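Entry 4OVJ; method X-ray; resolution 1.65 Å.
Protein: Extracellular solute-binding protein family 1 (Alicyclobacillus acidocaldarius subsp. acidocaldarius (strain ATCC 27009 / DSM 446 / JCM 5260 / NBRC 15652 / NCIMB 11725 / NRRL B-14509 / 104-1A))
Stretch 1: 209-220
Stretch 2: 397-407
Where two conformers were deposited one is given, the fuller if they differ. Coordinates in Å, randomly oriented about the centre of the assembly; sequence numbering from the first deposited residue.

Stretch 1 209-220: FTESTLVSYLNY
Stretch 2 397-407: TPQQGAEQFMQ

Residues 211-220 and 398-407 form two α-helices of one chain that pack with their N-to-C directions 137° apart, their axes approaching to 9.0 Å. The register is set by Glu-211 CA lying 6.2 Å from Ala-402 CA and Val-215 CA 5.7 Å from Pro-398 CA. Thr-210 and Thr-397 are the N-cap residues; Thr-397 OG1 (chi1 p) accepts from Gln-400 N at 3.0 Å.

Together the stretches bury 566 Å², largely through apolar contact, and Glu-211, Met-406 and Pro-398 contribute most. Glu-211 (t, t, chi3 -60°) leaves its backbone sideways, then extends among Gln-399, Ala-402, Glu-403 and Met-406. Its CG lies 4.1 Å from Ala-402 CB, whereas its OE1 comes within 3.1 Å of Glu-403 OE2, a close approach of like charges that is not a hydrogen bond. Selenomethionine Met-406 (m, t, p) points toward the first stretch, bringing SE 3.5 Å from Glu-211 CA and 3.8 Å from Phe-209 CE1, oblique to that ring. Before the first helix the backbone is extended (phi/psi -136/166 at Phe-209, -101/164 at Thr-210). Phe-209 (p, chi2 89°) meets Phe-405 (t, chi2 78°) edge to edge, Phe-209 CZ to Phe-405 CE2 4.1 Å; both are buried, as suits their apolar rings.

At the other end, Pro-398 CB rests 4.0 Å from Leu-218 CB (m, t). Between Pro-398 and Met-406 along the second helix, the Ala-402 methyl fills a hole formed by Glu-211, Leu-214, Val-215 and Leu-218, its CB 3.7 Å from both Leu-214 CD2 (t, p) and Val-215 CG2 (t).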

ATOM      1  N   PHE A 209      -4.215  -7.487 -18.915  1.00 10.27           N
ATOM      2  CA  PHE A 209      -3.658  -8.834 -18.849  1.00 10.98           C
ATOM      3  C   PHE A 209      -4.451  -9.771 -19.745  1.00 13.00           C
ATOM      4  O   PHE A 209      -5.556  -9.450 -20.180  1.00 13.72           O
ATOM      5  CB  PHE A 209      -3.693  -9.356 -17.413  1.00 10.13           C
ATOM      6  CG  PHE A 209      -5.076  -9.424 -16.844  1.00  9.80           C
ATOM      7  CD1 PHE A 209      -5.857 -10.569 -16.998  1.00  9.45           C
ATOM      8  CD2 PHE A 209      -5.622  -8.325 -16.190  1.00  9.05           C
ATOM      9  CE1 PHE A 209      -7.139 -10.619 -16.491  1.00 10.28           C
ATOM     10  CE2 PHE A 209      -6.900  -8.378 -15.671  1.00  9.75           C
ATOM     11  CZ  PHE A 209      -7.661  -9.526 -15.830  1.00 10.42           C
ATOM     12  N   THR A 210      -3.880 -10.946 -19.989  1.00 14.07           N
ATOM     13  CA  THR A 210      -4.493 -11.947 -20.854  1.00 15.76           C
ATOM     14  C   THR A 210      -5.184 -13.035 -20.040  1.00 14.57           C
ATOM     15  O   THR A 210      -4.927 -13.217 -18.850  1.00 14.34           O
ATOM     16  CB  THR A 210      -3.436 -12.637 -21.716  1.00 18.56           C
ATOM     17  OG1 THR A 210      -2.511 -13.320 -20.868  1.00 22.04           O
ATOM     18  CG2 THR A 210      -2.695 -11.630 -22.585  1.00 20.00           C
ATOM     19  N   GLU A 211      -6.047 -13.791 -20.707  1.00 15.63           N
ATOM     20  CA  GLU A 211      -6.735 -14.898 -20.059  1.00 16.48           C
ATOM     21  C   GLU A 211      -5.764 -15.910 -19.461  1.00 14.00           C
ATOM     22  O   GLU A 211      -5.981 -16.389 -18.348  1.00 14.41           O
ATOM     23  CB  GLU A 211      -7.672 -15.579 -21.045  1.00 19.48           C
ATOM     24  CG  GLU A 211      -8.601 -16.587 -20.414  1.00 22.11           C
ATOM     25  CD  GLU A 211      -9.545 -17.170 -21.434  1.00 26.04           C
ATOM     26  OE1 GLU A 211     -10.312 -16.390 -22.039  1.00 28.80           O
ATOM     27  OE2 GLU A 211      -9.511 -18.395 -21.640  1.00 28.97           O
ATOM     28  N   SER A 212      -4.713 -16.215 -20.204  0.50 14.28           N
ATOM     29  CA  SER A 212      -3.695 -17.159 -19.777  0.50 15.70           C
ATOM     30  C   SER A 212      -3.103 -16.792 -18.417  0.50 14.24           C
ATOM     31  O   SER A 212      -2.923 -17.637 -17.544  0.50 13.09           O
ATOM     32  CB  SER A 212      -2.588 -17.180 -20.820  0.50 17.70           C
ATOM     33  OG  SER A 212      -1.732 -18.259 -20.587  0.50 21.82           O
ATOM     34  N   THR A 213      -2.798 -15.514 -18.250  1.00 12.71           N
ATOM     35  CA  THR A 213      -2.220 -15.011 -17.002  1.00 11.00           C
ATOM     36  C   THR A 213      -3.166 -15.215 -15.816  1.00  9.78           C
ATOM     37  O   THR A 213      -2.750 -15.630 -14.731  1.00 10.90           O
ATOM     38  CB  THR A 213      -1.910 -13.533 -17.163  1.00 10.11           C
ATOM     39  OG1 THR A 213      -0.985 -13.386 -18.246  1.00 11.22           O
ATOM     40  CG2 THR A 213      -1.339 -12.941 -15.872  1.00  9.85           C
ATOM     41  N   LEU A 214      -4.447 -14.942 -16.030  1.00  8.86           N
ATOM     42  CA  LEU A 214      -5.430 -15.134 -14.970  1.00  8.40           C
ATOM     43  C   LEU A 214      -5.668 -16.618 -14.695  1.00  8.83           C
ATOM     44  O   LEU A 214      -5.737 -17.026 -13.550  1.00  9.37           O
ATOM     45  CB  LEU A 214      -6.741 -14.434 -15.296  1.00  9.12           C
ATOM     46  CG  LEU A 214      -7.898 -14.598 -14.312  1.00  9.34           C
ATOM     47  CD1 LEU A 214      -7.460 -14.246 -12.903  1.00  9.63           C
ATOM     48  CD2 LEU A 214      -9.044 -13.708 -14.774  1.00  9.69           C
ATOM     49  N   VAL A 215      -5.766 -17.428 -15.743  1.00  9.91           N
ATOM     50  CA  VAL A 215      -5.976 -18.862 -15.548  1.00 10.24           C
ATOM     51  C   VAL A 215      -4.802 -19.512 -14.804  1.00  9.42           C
ATOM     52  O   VAL A 215      -5.016 -20.375 -13.953  1.00  9.64           O
ATOM     53  CB  VAL A 215      -6.263 -19.588 -16.880  1.00 11.32           C
ATOM     54  CG1 VAL A 215      -6.292 -21.098 -16.680  1.00 12.19           C
ATOM     55  CG2 VAL A 215      -7.599 -19.124 -17.428  1.00 11.33           C
ATOM     56  N   SER A 216      -3.575 -19.089 -15.091  1.00  9.21           N
ATOM     57  CA  SER A 216      -2.422 -19.680 -14.395  1.00  9.06           C
ATOM     58  C   SER A 216      -2.455 -19.332 -12.897  1.00  8.74           C
ATOM     59  O   SER A 216      -2.129 -20.164 -12.043  1.00  8.92           O
ATOM     60  CB  SER A 216      -1.095 -19.296 -15.058  1.00 10.74           C
ATOM     61  OG  SER A 216      -0.825 -17.914 -14.932  1.00 13.16           O
ATOM     62  N   TYR A 217      -2.888 -18.116 -12.581  1.00  8.02           N
ATOM     63  CA  TYR A 217      -3.060 -17.701 -11.181  1.00  7.47           C
ATOM     64  C   TYR A 217      -4.138 -18.534 -10.511  1.00  7.49           C
ATOM     65  O   TYR A 217      -3.944 -19.094  -9.423  1.00  7.32           O
ATOM     66  CB  TYR A 217      -3.436 -16.231 -11.167  1.00  7.39           C
ATOM     67  CG  TYR A 217      -3.897 -15.618  -9.872  1.00  7.88           C
ATOM     68  CD1 TYR A 217      -2.998 -15.077  -8.975  1.00  8.11           C
ATOM     69  CD2 TYR A 217      -5.241 -15.484  -9.598  1.00  8.39           C
ATOM     70  CE1 TYR A 217      -3.418 -14.452  -7.814  1.00  8.46           C
ATOM     71  CE2 TYR A 217      -5.677 -14.864  -8.448  1.00  8.96           C
ATOM     72  CZ  TYR A 217      -4.756 -14.343  -7.560  1.00  8.23           C
ATOM     73  OH  TYR A 217      -5.193 -13.699  -6.440  1.00 10.09           O
ATOM     74  N   LEU A 218      -5.281 -18.637 -11.161  1.00  7.58           N
ATOM     75  CA  LEU A 218      -6.378 -19.412 -10.587  1.00  8.52           C
ATOM     76  C   LEU A 218      -5.993 -20.883 -10.384  1.00  7.97           C
ATOM     77  O   LEU A 218      -6.343 -21.484  -9.368  1.00  8.40           O
ATOM     78  CB  LEU A 218      -7.621 -19.301 -11.457  1.00  9.27           C
ATOM     79  CG  LEU A 218      -8.258 -17.915 -11.561  1.00 10.90           C
ATOM     80  CD1 LEU A 218      -9.341 -17.979 -12.619  1.00 12.23           C
ATOM     81  CD2 LEU A 218      -8.813 -17.414 -10.239  1.00 12.48           C
ATOM     82  N   ASN A 219      -5.272 -21.451 -11.349  1.00  7.89           N
ATOM     83  CA  ASN A 219      -4.825 -22.845 -11.257  1.00  8.91           C
ATOM     84  C   ASN A 219      -3.844 -23.073 -10.148  1.00  8.38           C
ATOM     85  O   ASN A 219      -3.864 -24.136  -9.518  1.00  9.45           O
ATOM     86  CB  ASN A 219      -4.209 -23.311 -12.567  1.00  9.14           C
ATOM     87  CG  ASN A 219      -5.253 -23.767 -13.564  1.00 11.52           C
ATOM     88  OD1 ASN A 219      -6.330 -24.211 -13.176  1.00 14.65           O
ATOM     89  ND2 ASN A 219      -4.935 -23.675 -14.851  1.00 12.21           N
ATOM     90  N   TYR A 220      -2.982 -22.087  -9.906  1.00  8.21           N
ATOM     91  CA  TYR A 220      -2.014 -22.182  -8.826  1.00  8.45           C
ATOM     92  C   TYR A 220      -2.728 -22.408  -7.507  1.00  7.88           C
ATOM     93  O   TYR A 220      -2.425 -23.352  -6.785  1.00  8.06           O
ATOM     94  CB  TYR A 220      -1.165 -20.916  -8.748  1.00  8.59           C
ATOM     95  CG  TYR A 220      -0.170 -20.921  -7.613  1.00  8.58           C
ATOM     96  CD1 TYR A 220       1.033 -21.594  -7.736  1.00  8.18           C
ATOM     97  CD2 TYR A 220      -0.441 -20.264  -6.411  1.00  8.51           C
ATOM     98  CE1 TYR A 220       1.944 -21.616  -6.705  1.00  9.01           C
ATOM     99  CE2 TYR A 220       0.479 -20.269  -5.376  1.00  8.61           C
ATOM    100  CZ  TYR A 220       1.673 -20.948  -5.531  1.00  8.03           C
ATOM    101  OH  TYR A 220       2.597 -20.966  -4.516  1.00  8.13           O
ATOM    102  N   THR A 397     -15.171 -23.519 -13.891  1.00 20.98           N
ATOM    103  CA  THR A 397     -13.754 -23.810 -14.064  1.00 20.84           C
ATOM    104  C   THR A 397     -12.981 -22.500 -14.064  1.00 19.05           C
ATOM    105  O   THR A 397     -13.546 -21.434 -14.322  1.00 19.16           O
ATOM    106  CB  THR A 397     -13.426 -24.565 -15.377  1.00 24.21           C
ATOM    107  OG1 THR A 397     -13.726 -23.744 -16.518  1.00 24.71           O
ATOM    108  CG2 THR A 397     -14.190 -25.893 -15.466  1.00 24.84           C
ATOM    109  N   PRO A 398     -11.680 -22.579 -13.777  1.00 16.89           N
ATOM    110  CA  PRO A 398     -10.815 -21.415 -13.904  1.00 16.49           C
ATOM    111  C   PRO A 398     -10.935 -20.732 -15.252  1.00 16.80           C
ATOM    112  O   PRO A 398     -11.059 -19.496 -15.312  1.00 16.31           O
ATOM    113  CB  PRO A 398      -9.428 -22.015 -13.707  1.00 17.24           C
ATOM    114  CG  PRO A 398      -9.682 -23.071 -12.671  1.00 16.54           C
ATOM    115  CD  PRO A 398     -10.976 -23.700 -13.130  1.00 16.93           C
ATOM    116  N   GLN A 399     -10.902 -21.512 -16.328  1.00 16.95           N
ATOM    117  CA  GLN A 399     -10.971 -20.924 -17.665  1.00 18.17           C
ATOM    118  C   GLN A 399     -12.319 -20.253 -17.881  1.00 17.42           C
ATOM    119  O   GLN A 399     -12.373 -19.155 -18.445  1.00 17.01           O
ATOM    120  CB  GLN A 399     -10.689 -21.955 -18.754  1.00 20.09           C
ATOM    121  CG  GLN A 399     -10.475 -21.355 -20.145  1.00 24.19           C
ATOM    122  CD  GLN A 399     -11.748 -20.942 -20.870  1.00 26.55           C
ATOM    123  OE1 GLN A 399     -11.728 -20.022 -21.698  1.00 30.24           O
ATOM    124  NE2 GLN A 399     -12.853 -21.618 -20.585  1.00 24.29           N
ATOM    125  N   GLN A 400     -13.394 -20.900 -17.417  1.00 19.58           N
ATOM    126  CA  GLN A 400     -14.743 -20.343 -17.548  1.00 22.13           C
ATOM    127  C   GLN A 400     -14.888 -19.041 -16.768  1.00 20.05           C
ATOM    128  O   GLN A 400     -15.428 -18.062 -17.281  1.00 23.54           O
ATOM    129  CB  GLN A 400     -15.809 -21.350 -17.075  1.00 26.15           C
ATOM    130  CG  GLN A 400     -16.080 -22.494 -18.047  1.00 28.69           C
ATOM    131  CD  GLN A 400     -16.894 -23.626 -17.428  1.00 32.28           C
ATOM    132  OE1 GLN A 400     -17.089 -23.697 -16.207  1.00 32.64           O
ATOM    133  NE2 GLN A 400     -17.372 -24.525 -18.274  1.00 37.06           N
ATOM    134  N   GLY A 401     -14.404 -19.041 -15.529  1.00 18.36           N
ATOM    135  CA  GLY A 401     -14.452 -17.864 -14.673  1.00 18.22           C
ATOM    136  C   GLY A 401     -13.633 -16.715 -15.230  1.00 17.49           C
ATOM    137  O   GLY A 401     -14.104 -15.573 -15.263  1.00 17.79           O
ATOM    138  N   ALA A 402     -12.412 -17.019 -15.680  1.00 14.67           N
ATOM    139  CA  ALA A 402     -11.552 -16.010 -16.293  1.00 14.38           C
ATOM    140  C   ALA A 402     -12.245 -15.377 -17.501  1.00 16.96           C
ATOM    141  O   ALA A 402     -12.330 -14.153 -17.579  1.00 15.88           O
ATOM    142  CB  ALA A 402     -10.216 -16.606 -16.689  1.00 15.71           C
ATOM    143  N   GLU A 403     -12.762 -16.204 -18.412  0.50 18.51           N
ATOM    144  CA  GLU A 403     -13.430 -15.690 -19.615  0.50 21.37           C
ATOM    145  C   GLU A 403     -14.619 -14.810 -19.297  0.50 20.32           C
ATOM    146  O   GLU A 403     -14.770 -13.728 -19.861  0.50 21.93           O
ATOM    147  CB  GLU A 403     -13.881 -16.831 -20.525  0.50 26.76           C
ATOM    148  CG  GLU A 403     -12.799 -17.196 -21.506  0.50 30.44           C
ATOM    149  CD  GLU A 403     -13.312 -17.707 -22.839  0.50 34.05           C
ATOM    150  OE1 GLU A 403     -14.414 -18.293 -22.876  0.50 28.48           O
ATOM    151  OE2 GLU A 403     -12.588 -17.523 -23.846  0.50 32.33           O
ATOM    152  N   GLN A 404     -15.450 -15.284 -18.378  1.00 20.29           N
ATOM    153  CA  GLN A 404     -16.659 -14.580 -17.980  1.00 23.20           C
ATOM    154  C   GLN A 404     -16.325 -13.250 -17.312  1.00 21.70           C
ATOM    155  O   GLN A 404     -16.873 -12.206 -17.677  1.00 24.44           O
ATOM    156  CB  GLN A 404     -17.477 -15.469 -17.033  1.00 28.17           C
ATOM    157  CG  GLN A 404     -18.843 -14.921 -16.666  1.00 33.89           C
ATOM    158  CD  GLN A 404     -19.759 -15.981 -16.068  1.00 39.37           C
ATOM    159  OE1 GLN A 404     -19.736 -16.225 -14.862  1.00 45.65           O
ATOM    160  NE2 GLN A 404     -20.579 -16.608 -16.909  1.00 44.39           N
ATOM    161  N   PHE A 405     -15.405 -13.287 -16.354  1.00 19.69           N
ATOM    162  CA  PHE A 405     -15.002 -12.075 -15.646  1.00 17.64           C
ATOM    163  C   PHE A 405     -14.427 -11.016 -16.588  1.00 16.37           C
ATOM    164  O   PHE A 405     -14.741  -9.839 -16.457  1.00 18.44           O
ATOM    165  CB  PHE A 405     -13.986 -12.361 -14.529  1.00 15.79           C
ATOM    166  CG  PHE A 405     -13.282 -11.123 -14.054  1.00 15.75           C
ATOM    167  CD1 PHE A 405     -13.923 -10.242 -13.195  1.00 15.61           C
ATOM    168  CD2 PHE A 405     -12.012 -10.800 -14.516  1.00 15.50           C
ATOM    169  CE1 PHE A 405     -13.308  -9.075 -12.782  1.00 14.79           C
ATOM    170  CE2 PHE A 405     -11.393  -9.633 -14.106  1.00 14.66           C
ATOM    171  CZ  PHE A 405     -12.041  -8.771 -13.236  1.00 14.62           C
HETATM  172  N   MSE A 406     -13.571 -11.446 -17.512  1.00 17.32           N
HETATM  173  CA  MSE A 406     -12.861 -10.528 -18.408  1.00 17.06           C
HETATM  174  C   MSE A 406     -13.796  -9.896 -19.394  1.00 17.87           C
HETATM  175  O   MSE A 406     -13.684  -8.698 -19.665  1.00 19.16           O
HETATM  176  CB  MSE A 406     -11.754 -11.261 -19.144  1.00 17.87           C
HETATM  177  CG  MSE A 406     -10.604 -11.534 -18.191  1.00 16.73           C
HETATM  178 SE   MSE A 406      -9.185 -12.520 -19.106  1.00 19.46          SE
HETATM  179  CE  MSE A 406      -8.533 -10.989 -20.170  1.00 20.45           C
ATOM    180  N   GLN A 407     -14.729 -10.676 -19.936  1.00 20.78           N
ATOM    181  CA  GLN A 407     -15.714 -10.134 -20.875  1.00 20.56           C
ATOM    182  C   GLN A 407     -16.544  -9.059 -20.169  1.00 20.80           C
ATOM    183  O   GLN A 407     -16.747  -7.967 -20.700  1.00 24.57           O
ATOM    184  CB  GLN A 407     -16.628 -11.246 -21.399  1.00 24.17           C
ATOM    185  CG  GLN A 407     -17.602 -10.799 -22.478  1.00 29.15           C
ATOM    186  CD  GLN A 407     -18.678 -11.835 -22.763  1.00 35.75           C
ATOM    187  OE1 GLN A 407     -18.955 -12.720 -21.942  1.00 37.85           O
ATOM    188  NE2 GLN A 407     -19.306 -11.718 -23.928  1.00 41.46           N
TER